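Local atomic coordinates of ATP-dependent kinase YFH7 (Saccharomyces cerevisiae, PDB entry 2GA8), a protein that acts as an ATP-dependent kinase and could be involved in endoplasmic reticulum membrane assembly. Residues A[71-76]-A[232-237]; A[190-195]-A[274-279]; A[305-310]-A[321-326]. All coordinates share one frame; numbering follows the deposited sequence.

Interaction 1. Residues A[71-76]-A[232-237]; sequences PMVNLV and QTIPDI
The carbonyl oxygen T233 O is gripped from the chain of 71-76 by two groups. V73 N donates to T233 O over 3.0 Å, and the bond is nearly straight, at 172°. M72 CA adds a weaker C-H contact to the same oxygen. M72 also closes in with its side chain. The chain is bent at chi2 and again at chi3 (-73°), which brings CE to 3.5 Å from T233 O. M72 SD lies 3.3 Å from Q232 O, and CE also packs on P235 CB at 3.8 Å. V73 CG2 meets I234 CD1 at 4.0 Å. T233 turns its hydroxyl to S231 OG and to the modified cysteine at position 208. Further along, L75 and P235 meet tip to tip, with L75 CD1 3.6 Å from P235 CG. L75 CD1 also touches I237 CD1. I201 of helix 192-206 packs against both L75 and I237. The contact joins two loops, one before strand 80-81 and one leading into strand 237-243. Its chemistry is one nearly straight backbone hydrogen bond, with the sulfur and methyl of M72 set against two carbonyl oxygens and the apolar contacts of V73 and L75 beside it, so polar and apolar contacts both join the loops.

Interaction 2. Residues A[190-195]-A[274-279]; sequences FDSNNF and QENWKK. With SO4 (sulfate ion), chain I.
S192 OG donates to E275 OE1 over 2.6 Å and uses the syn lone pair of that oxygen. The anti lone pair of E275 OE1 takes N276 N at 2.8 Å. Two donors from different segments thus hold one carboxylate oxygen and probably limit rotation of the group. S192 sets its OG between the backbone N and the carbonyl carbon (chi1 62°), which points the hydroxyl at E275. E275 CG takes the same kind of position on its own backbone, and the chain then bends at chi2. Water 1 lies 2.7 Å from E275 OE2 and 3.1 Å from S192 OG and bridges the two. R127 gives S192 OG a further weak bond.

The indole of W277 lies alongside. S192 CB sits over one of its faces, offset toward the rim, 3.9 Å from the centroid of the six-membered ring in a CH-pi contact. F190 CB comes to the edge of the indole, in its plane, 3.6 Å from W277 CZ2. The side chains of F190 and W277 cross at about a right angle.

These residues lie at the first turns of helix 192-206 and helix 275-285. The latter links strands 262-267 and 290-296 of the five-stranded parallel sheet, whose order 2-3-1-4-5 is that of P-loop kinases. D191 is the N-cap of helix 192-206. Its OD1 accepts from N194 N at 3.0 Å, with the donor well above the carboxylate plane. Its OD2 takes G128 N.

N193 turns its amide to R127, D103 and F106. K279 stretches out fully beyond CG, and its NZ donates to a sulfate O1 at 2.9 Å. K200, further along helix 192-206, donates to the same ion.

Interaction 3. Residues A[305-310]-A[321-326]; sequences RVAKRH and EGREKF. With SO4 (sulfate ion), chain F; SO4 (sulfate ion), chain G.
K325 NZ lies at the edge of the H310 imidazole, in its plane, 3.3 Å from NE2. The side chains of K325 and H310 cross at about a right angle, with K325 CD near H310 CD2. The side chains of V306 and F326 cross at about a right angle, with F326 CD1 3.7 Å from V306 CB. Y299 meets the F326 ring edge-to-face. The R309 guanidinium has sulfate oxygens at its edge. R309 NE and NH2 grip one sulfate, with NE 2.7 Å from its O1 in a nearly straight bond. R309 NH1 and NH2 bind the second, with NH1 2.9 Å from its O1.

H310 ND1 donates to V306 O, one turn back, over 2.9 Å. This is a bent bond, at 138°, with the donor above the carbonyl plane. V306 O also accepts from H310 N. An alanine in place of H310 would probably deprive V306 O of its side-chain donor and leave the K325 chain without the ring it packs against.

The segment axes come within 7.9 Å and run at 120°. A307 CA and G322 CA are 4.0 Å apart, which a glycine without a side chain permits. A307 CB also touches R323 CG, and R323 forms a salt bridge with E303.

G34, G36 and K37 of the probable ATP-binding P-loop also bond to sulfate, which probably comes from the crystallisation liquor. An arginine and the P-loop meeting at bound sulfate is consistent with the helical lid and phosphate-binding site of P-loop kinases.

Interactions 2 and 3 lie near the nucleotide site, while interaction 1 lies away from it. In interaction 2, the side chain of F190 is about 8 Å from that of K37. In interaction 3, the side chain of V306 is about 4 Å from G34. Both K37 and G34 belong to the probable ATP-binding loop. The centres of interactions 2 and 3 are about 27 Å apart. Interactions 1 and 2 are closer, about 23 Å between centres and about 8 Å between nearest atoms. Helix 192-206 connects them: it starts in interaction 2, and I201 further along it packs on interaction 1. Interactions 1 and 3 sit on opposite sides of the chain's centre, about 44 Å apart between centres.

Interaction 1. Residues A[71-76]-A[232-237]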
loop_
_atom_site.group_PDB
_atom_site.type_symbol
_atom_site.label_atom_id
_atom_site.label_comp_id
_atom_site.label_asym_id
_atom_site.label_seq_id
_atom_site.Cartn_x
_atom_site.Cartn_y
_atom_site.Cartn_z
ATOM N N PRO A 71 -6.359 -18.495 -19.030
ATOM C CA PRO A 71 -5.208 -17.616 -19.249
ATOM C C PRO A 71 -4.996 -16.692 -18.051
ATOM O O PRO A 71 -5.922 -16.444 -17.273
ATOM C CB PRO A 71 -5.600 -16.853 -20.507
ATOM C CG PRO A 71 -7.083 -16.714 -20.346
ATOM C CD PRO A 71 -7.495 -18.098 -19.879
ATOM N N MET A 72 -3.774 -16.196 -17.907
ATOM C CA MET A 72 -3.426 -15.294 -16.817
ATOM C C MET A 72 -4.208 -13.994 -16.934
ATOM O O MET A 72 -4.426 -13.498 -18.037
ATOM C CB MET A 72 -1.933 -14.969 -16.858
ATOM C CG MET A 72 -1.030 -16.169 -16.717
ATOM S SD MET A 72 -1.291 -16.985 -15.142
ATOM C CE MET A 72 -0.507 -15.821 -14.040
ATOM N N VAL A 73 -4.631 -13.445 -15.800
ATOM C CA VAL A 73 -5.359 -12.183 -15.808
ATOM C C VAL A 73 -4.392 -11.124 -16.330
ATOM O O VAL A 73 -3.258 -11.035 -15.859
ATOM C CB VAL A 73 -5.820 -11.781 -14.384
ATOM C CG1 VAL A 73 -6.491 -10.415 -14.413
ATOM C CG2 VAL A 73 -6.780 -12.826 -13.836
ATOM N N ASN A 74 -4.822 -10.344 -17.317
ATOM C CA ASN A 74 -3.968 -9.296 -17.869
ATOM C C ASN A 74 -4.204 -8.066 -17.004
ATOM O O ASN A 74 -5.286 -7.488 -17.018
ATOM C CB ASN A 74 -4.343 -8.995 -19.322
ATOM C CG ASN A 74 -3.275 -8.195 -20.040
ATOM O OD1 ASN A 74 -2.801 -7.178 -19.535
ATOM N ND2 ASN A 74 -2.893 -8.650 -21.229
ATOM N N LEU A 75 -3.190 -7.666 -16.249
ATOM C CA LEU A 75 -3.352 -6.539 -15.347
ATOM C C LEU A 75 -3.007 -5.166 -15.892
ATOM O O LEU A 75 -3.540 -4.164 -15.414
ATOM C CB LEU A 75 -2.554 -6.800 -14.070
ATOM C CG LEU A 75 -2.981 -8.086 -13.358
ATOM C CD1 LEU A 75 -2.079 -8.347 -12.173
ATOM C CD2 LEU A 75 -4.435 -7.965 -12.930
ATOM N N VAL A 76 -2.141 -5.106 -16.895
ATOM C CA VAL A 76 -1.749 -3.814 -17.437
ATOM C C VAL A 76 -1.950 -3.646 -18.937
ATOM O O VAL A 76 -1.194 -2.932 -19.595
ATOM C CB VAL A 76 -0.279 -3.506 -17.086
ATOM C CG1 VAL A 76 -0.133 -3.368 -15.578
ATOM C CG2 VAL A 76 0.626 -4.615 -17.603
ATOM N N GLN A 232 -4.851 -20.112 -10.405
ATOM C CA GLN A 232 -3.581 -20.115 -11.119
ATOM C C GLN A 232 -3.463 -18.897 -12.041
ATOM O O GLN A 232 -2.376 -18.576 -12.514
ATOM C CB GLN A 232 -3.461 -21.400 -11.945
ATOM C CG GLN A 232 -2.082 -21.654 -12.528
ATOM C CD GLN A 232 -1.011 -21.765 -11.457
ATOM O OE1 GLN A 232 -1.170 -22.496 -10.477
ATOM N NE2 GLN A 232 0.091 -21.047 -11.643
ATOM N N THR A 233 -4.575 -18.213 -12.283
ATOM C CA THR A 233 -4.572 -17.053 -13.179
ATOM C C THR A 233 -4.032 -15.760 -12.579
ATOM O O THR A 233 -3.816 -14.792 -13.302
ATOM C CB THR A 233 -5.981 -16.745 -13.702
ATOM O OG1 THR A 233 -6.813 -16.333 -12.611
ATOM C CG2 THR A 233 -6.578 -17.971 -14.369
ATOM N N ILE A 234 -3.815 -15.748 -11.268
ATOM C CA ILE A 234 -3.322 -14.557 -10.577
ATOM C C ILE A 234 -1.797 -14.553 -10.500
ATOM O O ILE A 234 -1.199 -15.414 -9.866
ATOM C CB ILE A 234 -3.922 -14.482 -9.148
ATOM C CG1 ILE A 234 -5.452 -14.465 -9.235
ATOM C CG2 ILE A 234 -3.406 -13.243 -8.416
ATOM C CD1 ILE A 234 -6.035 -13.216 -9.894
ATOM N N PRO A 235 -1.148 -13.568 -11.144
ATOM C CA PRO A 235 0.314 -13.487 -11.135
ATOM C C PRO A 235 0.867 -12.867 -9.863
ATOM O O PRO A 235 0.127 -12.275 -9.082
ATOM C CB PRO A 235 0.604 -12.619 -12.346
ATOM C CG PRO A 235 -0.497 -11.589 -12.239
ATOM C CD PRO A 235 -1.728 -12.439 -11.898
ATOM N N ASP A 236 2.172 -13.014 -9.656
ATOM C CA ASP A 236 2.819 -12.421 -8.495
ATOM C C ASP A 236 2.975 -10.935 -8.786
ATOM O O ASP A 236 3.366 -10.551 -9.886
ATOM C CB ASP A 236 4.210 -13.024 -8.258
ATOM C CG ASP A 236 4.158 -14.426 -7.677
ATOM O OD1 ASP A 236 3.079 -14.848 -7.217
ATOM O OD2 ASP A 236 5.210 -15.101 -7.668
ATOM N N ILE A 237 2.661 -10.105 -7.799
ATOM C CA ILE A 237 2.787 -8.661 -7.947
ATOM C C ILE A 237 3.794 -8.205 -6.907
ATOM O O ILE A 237 3.601 -8.440 -5.715
ATOM C CB ILE A 237 1.445 -7.956 -7.690
ATOM C CG1 ILE A 237 0.401 -8.457 -8.686
ATOM C CG2 ILE A 237 1.617 -6.441 -7.815
ATOM C CD1 ILE A 237 -1.013 -8.018 -8.358
#

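Interaction 2. Residues A[190-195]-A[274-279]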
loop_
_atom_site.group_PDB
_atom_site.type_symbol
_atom_site.label_atom_id
_atom_site.label_comp_id
_atom_site.label_asym_id
_atom_site.label_seq_id
_atom_site.Cartn_x
_atom_site.Cartn_y
_atom_site.Cartn_z
ATOM N N PHE A 190 5.067 11.734 -3.047
ATOM C CA PHE A 190 4.855 10.298 -3.266
ATOM C C PHE A 190 4.372 10.128 -4.700
ATOM O O PHE A 190 3.711 11.021 -5.243
ATOM C CB PHE A 190 3.752 9.754 -2.356
ATOM C CG PHE A 190 4.139 9.631 -0.918
ATOM C CD1 PHE A 190 4.627 8.427 -0.417
ATOM C CD2 PHE A 190 3.978 10.707 -0.050
ATOM C CE1 PHE A 190 4.943 8.295 0.929
ATOM C CE2 PHE A 190 4.293 10.587 1.299
ATOM C CZ PHE A 190 4.774 9.379 1.793
ATOM N N ASP A 191 4.696 8.996 -5.314
ATOM C CA ASP A 191 4.224 8.737 -6.670
ATOM C C ASP A 191 2.771 8.265 -6.518
ATOM O O ASP A 191 2.485 7.064 -6.549
ATOM C CB ASP A 191 5.060 7.641 -7.343
ATOM C CG ASP A 191 4.745 7.497 -8.821
ATOM O OD1 ASP A 191 3.671 7.965 -9.253
ATOM O OD2 ASP A 191 5.563 6.911 -9.551
ATOM N N SER A 192 1.858 9.215 -6.336
ATOM C CA SER A 192 0.445 8.892 -6.172
ATOM C C SER A 192 -0.115 8.217 -7.419
ATOM O O SER A 192 -1.053 7.419 -7.327
ATOM C CB SER A 192 -0.366 10.158 -5.871
ATOM O OG SER A 192 -0.280 11.077 -6.940
ATOM N N ASN A 193 0.461 8.551 -8.576
ATOM C CA ASN A 193 0.051 7.989 -9.863
ATOM C C ASN A 193 0.187 6.466 -9.843
ATOM O O ASN A 193 -0.749 5.731 -10.175
ATOM C CB ASN A 193 0.952 8.502 -11.005
ATOM C CG ASN A 193 1.117 10.020 -11.019
ATOM O OD1 ASN A 193 1.128 10.669 -9.980
ATOM N ND2 ASN A 193 1.287 10.583 -12.213
ATOM N N ASN A 194 1.373 5.996 -9.470
ATOM C CA ASN A 194 1.624 4.564 -9.447
ATOM C C ASN A 194 0.947 3.852 -8.282
ATOM O O ASN A 194 0.635 2.666 -8.383
ATOM C CB ASN A 194 3.132 4.270 -9.457
ATOM C CG ASN A 194 3.500 3.158 -10.426
ATOM O OD1 ASN A 194 4.486 2.443 -10.235
ATOM N ND2 ASN A 194 2.709 3.013 -11.478
ATOM N N PHE A 195 0.716 4.552 -7.175
ATOM C CA PHE A 195 0.037 3.902 -6.063
ATOM C C PHE A 195 -1.406 3.653 -6.498
ATOM O O PHE A 195 -1.979 2.595 -6.243
ATOM C CB PHE A 195 0.048 4.767 -4.807
ATOM C CG PHE A 195 -0.437 4.035 -3.593
ATOM C CD1 PHE A 195 0.430 3.223 -2.870
ATOM C CD2 PHE A 195 -1.778 4.069 -3.233
ATOM C CE1 PHE A 195 -0.034 2.450 -1.806
ATOM C CE2 PHE A 195 -2.252 3.296 -2.172
ATOM C CZ PHE A 195 -1.380 2.488 -1.462
ATOM N N GLN A 274 -7.522 14.754 -2.258
ATOM C CA GLN A 274 -6.917 15.489 -3.357
ATOM C C GLN A 274 -6.277 14.593 -4.401
ATOM O O GLN A 274 -5.892 13.455 -4.115
ATOM C CB GLN A 274 -5.868 16.464 -2.822
ATOM C CG GLN A 274 -6.433 17.523 -1.899
ATOM C CD GLN A 274 -7.436 18.417 -2.592
ATOM O OE1 GLN A 274 -7.150 18.985 -3.647
ATOM N NE2 GLN A 274 -8.621 18.553 -1.999
ATOM N N GLU A 275 -6.164 15.143 -5.607
ATOM C CA GLU A 275 -5.576 14.485 -6.768
ATOM C C GLU A 275 -5.797 12.974 -6.880
ATOM O O GLU A 275 -6.927 12.507 -6.801
ATOM C CB GLU A 275 -4.083 14.820 -6.855
ATOM C CG GLU A 275 -3.319 14.678 -5.551
ATOM C CD GLU A 275 -2.019 13.931 -5.741
ATOM O OE1 GLU A 275 -2.048 12.889 -6.431
ATOM O OE2 GLU A 275 -0.981 14.377 -5.202
ATOM N N ASN A 276 -4.724 12.211 -7.074
ATOM C CA ASN A 276 -4.855 10.763 -7.227
ATOM C C ASN A 276 -5.263 10.031 -5.956
ATOM O O ASN A 276 -5.826 8.940 -6.027
ATOM C CB ASN A 276 -3.543 10.162 -7.745
ATOM C CG ASN A 276 -3.188 10.635 -9.142
ATOM O OD1 ASN A 276 -2.013 10.832 -9.459
ATOM N ND2 ASN A 276 -4.194 10.803 -9.986
ATOM N N TRP A 277 -4.966 10.616 -4.799
ATOM C CA TRP A 277 -5.301 9.985 -3.522
ATOM C C TRP A 277 -6.799 9.809 -3.362
ATOM O O TRP A 277 -7.266 8.792 -2.852
ATOM C CB TRP A 277 -4.776 10.824 -2.347
ATOM C CG TRP A 277 -3.315 11.109 -2.406
ATOM C CD1 TRP A 277 -2.724 12.316 -2.641
ATOM C CD2 TRP A 277 -2.249 10.166 -2.232
ATOM N NE1 TRP A 277 -1.352 12.186 -2.626
ATOM C CE2 TRP A 277 -1.035 10.875 -2.375
ATOM C CE3 TRP A 277 -2.203 8.790 -1.970
ATOM C CZ2 TRP A 277 0.215 10.256 -2.266
ATOM C CZ3 TRP A 277 -0.956 8.172 -1.861
ATOM C CH2 TRP A 277 0.234 8.907 -2.008
ATOM N N LYS A 278 -7.547 10.809 -3.809
ATOM C CA LYS A 278 -8.993 10.783 -3.696
ATOM C C LYS A 278 -9.588 9.600 -4.434
ATOM O O LYS A 278 -10.620 9.081 -4.033
ATOM C CB LYS A 278 -9.586 12.090 -4.232
ATOM C CG LYS A 278 -11.092 12.190 -4.095
ATOM C CD LYS A 278 -11.601 13.554 -4.544
ATOM C CE LYS A 278 -13.110 13.656 -4.380
ATOM N NZ LYS A 278 -13.620 15.012 -4.734
ATOM N N LYS A 279 -8.927 9.168 -5.503
ATOM C CA LYS A 279 -9.417 8.056 -6.300
ATOM C C LYS A 279 -9.153 6.687 -5.667
ATOM O O LYS A 279 -9.711 5.680 -6.104
ATOM C CB LYS A 279 -8.797 8.118 -7.698
ATOM C CG LYS A 279 -9.030 9.449 -8.407
ATOM C CD LYS A 279 -8.284 9.527 -9.733
ATOM C CE LYS A 279 -8.395 10.917 -10.341
ATOM N NZ LYS A 279 -7.612 11.058 -11.605
HETATM S S SO4 I . -7.736 8.134 -13.817
HETATM O O1 SO4 I . -6.645 8.667 -12.976
HETATM O O2 SO4 I . -7.180 7.162 -14.778
HETATM O O3 SO4 I . -8.737 7.466 -12.964
HETATM O O4 SO4 I . -8.378 9.242 -14.553
HETATM O O HOH W 1 1.433 13.103 -5.315
#

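Interaction 3. Residues A[305-310]-A[321-326]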
loop_
_atom_site.group_PDB
_atom_site.type_symbol
_atom_site.label_atom_id
_atom_site.label_comp_id
_atom_site.label_asym_id
_atom_site.label_seq_id
_atom_site.Cartn_x
_atom_site.Cartn_y
_atom_site.Cartn_z
ATOM N N ARG A 305 6.167 10.652 20.765
ATOM C CA ARG A 305 6.671 9.588 19.909
ATOM C C ARG A 305 7.386 10.143 18.679
ATOM O O ARG A 305 8.493 9.713 18.351
ATOM C CB ARG A 305 5.518 8.667 19.488
ATOM C CG ARG A 305 5.942 7.436 18.701
ATOM C CD ARG A 305 4.791 6.450 18.506
ATOM N NE ARG A 305 4.321 5.881 19.768
ATOM C CZ ARG A 305 3.410 6.439 20.560
ATOM N NH1 ARG A 305 2.850 7.596 20.228
ATOM N NH2 ARG A 305 3.063 5.845 21.696
ATOM N N VAL A 306 6.755 11.098 18.000
ATOM C CA VAL A 306 7.342 11.697 16.811
ATOM C C VAL A 306 8.550 12.561 17.168
ATOM O O VAL A 306 9.553 12.565 16.454
ATOM C CB VAL A 306 6.300 12.548 16.045
ATOM C CG1 VAL A 306 6.960 13.284 14.888
ATOM C CG2 VAL A 306 5.195 11.642 15.514
ATOM N N ALA A 307 8.456 13.291 18.271
ATOM C CA ALA A 307 9.572 14.133 18.689
ATOM C C ALA A 307 10.792 13.240 18.898
ATOM O O ALA A 307 11.900 13.578 18.480
ATOM C CB ALA A 307 9.229 14.864 19.975
ATOM N N LYS A 308 10.582 12.093 19.534
ATOM C CA LYS A 308 11.675 11.156 19.781
ATOM C C LYS A 308 12.268 10.614 18.489
ATOM O O LYS A 308 13.481 10.431 18.389
ATOM C CB LYS A 308 11.204 9.988 20.641
ATOM C CG LYS A 308 10.951 10.325 22.092
ATOM C CD LYS A 308 10.671 9.041 22.851
ATOM C CE LYS A 308 10.498 9.273 24.334
ATOM N NZ LYS A 308 10.225 7.976 25.013
ATOM N N ARG A 309 11.420 10.341 17.500
ATOM C CA ARG A 309 11.918 9.831 16.225
ATOM C C ARG A 309 12.831 10.856 15.572
ATOM O O ARG A 309 13.883 10.511 15.031
ATOM C CB ARG A 309 10.763 9.507 15.278
ATOM C CG ARG A 309 9.932 8.323 15.705
ATOM C CD ARG A 309 8.877 8.012 14.653
ATOM N NE ARG A 309 8.037 6.891 15.050
ATOM C CZ ARG A 309 7.008 6.442 14.339
ATOM N NH1 ARG A 309 6.694 7.023 13.188
ATOM N NH2 ARG A 309 6.297 5.415 14.780
ATOM N N HIS A 310 12.428 12.120 15.621
ATOM C CA HIS A 310 13.231 13.183 15.035
ATOM C C HIS A 310 14.559 13.323 15.759
ATOM O O HIS A 310 15.583 13.596 15.137
ATOM C CB HIS A 310 12.480 14.515 15.078
ATOM C CG HIS A 310 11.398 14.627 14.052
ATOM N ND1 HIS A 310 10.361 13.723 13.962
ATOM C CD2 HIS A 310 11.200 15.528 13.061
ATOM C CE1 HIS A 310 9.573 14.061 12.957
ATOM N NE2 HIS A 310 10.058 15.153 12.394
ATOM N N GLU A 321 12.739 20.624 20.622
ATOM C CA GLU A 321 12.764 21.041 19.229
ATOM C C GLU A 321 11.903 20.091 18.402
ATOM O O GLU A 321 11.255 20.506 17.439
ATOM C CB GLU A 321 14.206 21.056 18.724
ATOM C CG GLU A 321 15.006 22.241 19.263
ATOM C CD GLU A 321 16.503 22.085 19.091
ATOM O OE1 GLU A 321 16.934 21.281 18.240
ATOM O OE2 GLU A 321 17.252 22.782 19.807
ATOM N N GLY A 322 11.896 18.819 18.790
ATOM C CA GLY A 322 11.093 17.829 18.093
ATOM C C GLY A 322 9.609 18.064 18.325
ATOM O O GLY A 322 8.800 17.931 17.403
ATOM N N ARG A 323 9.242 18.398 19.561
ATOM C CA ARG A 323 7.845 18.662 19.899
ATOM C C ARG A 323 7.369 19.902 19.144
ATOM O O ARG A 323 6.232 19.955 18.664
ATOM C CB ARG A 323 7.686 18.889 21.410
ATOM C CG ARG A 323 7.968 17.669 22.288
ATOM C CD ARG A 323 7.889 18.035 23.778
ATOM N NE ARG A 323 8.208 16.915 24.667
ATOM C CZ ARG A 323 7.417 15.864 24.867
ATOM N NH1 ARG A 323 6.248 15.779 24.245
ATOM N NH2 ARG A 323 7.793 14.893 25.692
ATOM N N GLU A 324 8.244 20.897 19.039
ATOM C CA GLU A 324 7.916 22.134 18.339
ATOM C C GLU A 324 7.632 21.868 16.867
ATOM O O GLU A 324 6.678 22.406 16.309
ATOM C CB GLU A 324 9.058 23.143 18.467
ATOM C CG GLU A 324 8.898 24.384 17.591
ATOM C CD GLU A 324 7.643 25.178 17.909
ATOM O OE1 GLU A 324 7.534 25.692 19.043
ATOM O OE2 GLU A 324 6.763 25.290 17.026
ATOM N N LYS A 325 8.466 21.045 16.238
ATOM C CA LYS A 325 8.279 20.715 14.829
ATOM C C LYS A 325 6.947 19.997 14.645
ATOM O O LYS A 325 6.242 20.214 13.660
ATOM C CB LYS A 325 9.421 19.827 14.326
ATOM C CG LYS A 325 9.262 19.415 12.871
ATOM C CD LYS A 325 10.437 18.602 12.367
ATOM C CE LYS A 325 10.216 18.178 10.920
ATOM N NZ LYS A 325 11.358 17.388 10.387
ATOM N N PHE A 326 6.611 19.134 15.595
ATOM C CA PHE A 326 5.363 18.386 15.545
ATOM C C PHE A 326 4.176 19.343 15.609
ATOM O O PHE A 326 3.252 19.261 14.805
ATOM C CB PHE A 326 5.290 17.411 16.720
ATOM C CG PHE A 326 4.044 16.571 16.741
ATOM C CD1 PHE A 326 3.952 15.417 15.965
ATOM C CD2 PHE A 326 2.968 16.920 17.557
ATOM C CE1 PHE A 326 2.814 14.625 16.004
ATOM C CE2 PHE A 326 1.823 16.136 17.603
ATOM C CZ PHE A 326 1.744 14.984 16.827
HETATM S S SO4 F . 8.205 4.101 17.412
HETATM O O1 SO4 F . 8.603 5.517 17.322
HETATM O O2 SO4 F . 9.045 3.298 16.502
HETATM O O3 SO4 F . 8.383 3.627 18.799
HETATM O O4 SO4 F . 6.788 3.958 17.025
HETATM S S SO4 G . 3.386 5.130 12.178
HETATM O O1 SO4 G . 4.331 6.176 11.727
HETATM O O2 SO4 G . 3.587 3.911 11.373
HETATM O O3 SO4 G . 3.612 4.852 13.607
HETATM O O4 SO4 G . 2.004 5.622 12.002
#